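Local coordinates for bromodomain factor 2 protein (Trypanosoma cruzi, PDB 6NIM) that probably recognises acetylated lysines, as bromodomains do, and was crystallised with the inhibitor bromosporine, at residues Q78-A81 with N82-Y86. Residues are numbered along the deposited sequence; the frame is centred on the assembly and turned at random.
Sequences QMIA and NALEY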
loop_
_atom_site.group_PDB
_atom_site.type_symbol
_atom_site.label_atom_id
_atom_site.label_comp_id
_atom_site.label_asym_id
_atom_site.label_seq_id
_atom_site.Cartn_x
_atom_site.Cartn_y
_atom_site.Cartn_z
ATOM N N GLN A 78 -1.565 5.046 -2.684
ATOM C CA GLN A 78 -0.081 5.086 -2.748
ATOM C C GLN A 78 0.372 6.539 -2.842
ATOM O O GLN A 78 1.363 6.918 -2.198
ATOM C CB GLN A 78 0.473 4.273 -3.928
ATOM C CG GLN A 78 1.991 4.355 -4.004
ATOM C CD GLN A 78 2.586 3.576 -2.872
ATOM O OE1 GLN A 78 2.345 2.375 -2.794
ATOM N NE2 GLN A 78 3.338 4.247 -1.997
ATOM N N MET A 79 -0.341 7.341 -3.621
ATOM C CA MET A 79 -0.096 8.797 -3.753
ATOM C C MET A 79 -0.148 9.449 -2.371
ATOM O O MET A 79 0.729 10.268 -2.037
ATOM C CB MET A 79 -1.158 9.420 -4.660
ATOM C CG MET A 79 -0.977 10.905 -4.858
ATOM S SD MET A 79 -2.406 11.537 -5.769
ATOM C CE MET A 79 -3.678 11.522 -4.515
ATOM N N ILE A 80 -1.172 9.133 -1.597
ATOM C CA ILE A 80 -1.355 9.742 -0.243
ATOM C C ILE A 80 -0.226 9.240 0.664
ATOM O O ILE A 80 0.345 10.055 1.395
ATOM C CB ILE A 80 -2.761 9.409 0.293
ATOM C CG1 ILE A 80 -3.845 10.064 -0.587
ATOM C CG2 ILE A 80 -2.890 9.811 1.751
ATOM C CD1 ILE A 80 -5.234 9.610 -0.323
ATOM N N ALA A 81 0.058 7.927 0.671
ATOM C CA ALA A 81 1.131 7.342 1.520
ATOM C C ALA A 81 2.461 8.034 1.205
ATOM O O ALA A 81 3.218 8.354 2.134
ATOM C CB ALA A 81 1.198 5.827 1.305
ATOM N N ASN A 82 2.732 8.302 -0.074
ATOM C CA ASN A 82 3.995 8.951 -0.503
ATOM C C ASN A 82 4.138 10.282 0.244
ATOM O O ASN A 82 5.246 10.607 0.729
ATOM C CB ASN A 82 4.043 9.107 -2.025
ATOM C CG ASN A 82 4.201 7.795 -2.774
ATOM O OD1 ASN A 82 4.533 6.759 -2.198
ATOM N ND2 ASN A 82 3.988 7.836 -4.085
ATOM N N ALA A 83 3.055 11.050 0.289
ATOM C CA ALA A 83 3.039 12.412 0.857
ATOM C C ALA A 83 3.198 12.306 2.382
ATOM O O ALA A 83 3.885 13.169 2.951
ATOM C CB ALA A 83 1.791 13.140 0.457
ATOM N N LEU A 84 2.571 11.312 3.005
ATOM C CA LEU A 84 2.691 11.094 4.477
ATOM C C LEU A 84 4.128 10.676 4.823
ATOM O O LEU A 84 4.651 11.175 5.853
ATOM C CB LEU A 84 1.654 10.071 4.936
ATOM C CG LEU A 84 0.245 10.645 4.992
ATOM C CD1 LEU A 84 -0.778 9.552 5.146
ATOM C CD2 LEU A 84 0.129 11.720 6.090
ATOM N N GLU A 85 4.779 9.873 3.978
ATOM C CA GLU A 85 6.194 9.465 4.219
ATOM C C GLU A 85 7.142 10.647 3.985
ATOM O O GLU A 85 8.088 10.835 4.775
ATOM C CB GLU A 85 6.646 8.327 3.295
ATOM C CG GLU A 85 5.914 7.022 3.469
ATOM C CD GLU A 85 6.138 6.035 2.316
ATOM O OE1 GLU A 85 7.305 5.913 1.863
ATOM O OE2 GLU A 85 5.151 5.400 1.846
ATOM N N TYR A 86 6.977 11.362 2.878
ATOM C CA TYR A 86 7.966 12.361 2.417
ATOM C C TYR A 86 7.870 13.650 3.227
ATOM O O TYR A 86 8.938 14.211 3.542
ATOM C CB TYR A 86 7.823 12.668 0.919
ATOM C CG TYR A 86 8.861 13.652 0.475
ATOM C CD1 TYR A 86 10.168 13.240 0.267
ATOM C CD2 TYR A 86 8.568 15.009 0.376
ATOM C CE1 TYR A 86 11.149 14.147 -0.106
ATOM C CE2 TYR A 86 9.536 15.923 -0.017
ATOM C CZ TYR A 86 10.837 15.484 -0.240
ATOM O OH TYR A 86 11.812 16.381 -0.590
HETATM O O HOH W 1 4.833 2.971 0.145
#
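N82 meets Q78 one helical turn back, twice over. Its backbone N donates to Q78 O, while its side-chain OD1 accepts from Q78 NE2 at 2.8 Å. That second bond leaves within the amide plane of Q78 but reaches OD1 from above the carbonyl plane, 38° out of it, and the two amides are turned 34° apart. Q78 gets there by a bend at chi2 (71°), which folds its amide toward N82. N82 ND2 donates to Y50 O, so both ends of this buried group are gripped, fixing its rotation. At A83 the backbone bonding slackens: N makes two weak bonds, to M79 O and I80 O. All this lies in the C-terminal half of helix 69-86, in the bromodomain's left-handed four-helix bundle. L84 runs alongside I80, CD1 lying 4.0 Å from I80 CG2, on the side packed against helix 92-110. E85 N bonds to A81 O at 2.9 Å, and the E85 side chain, extended beyond CG, turns back over that oxygen, with CG 3.3 Å from it and OE2 4.0 Å from A81 CB. A water accepts from Q78 NE2 and donates to E85 OE2, bridging the two side chains. Y86 N bonds to N82 O and its hydroxyl to D43 OD1.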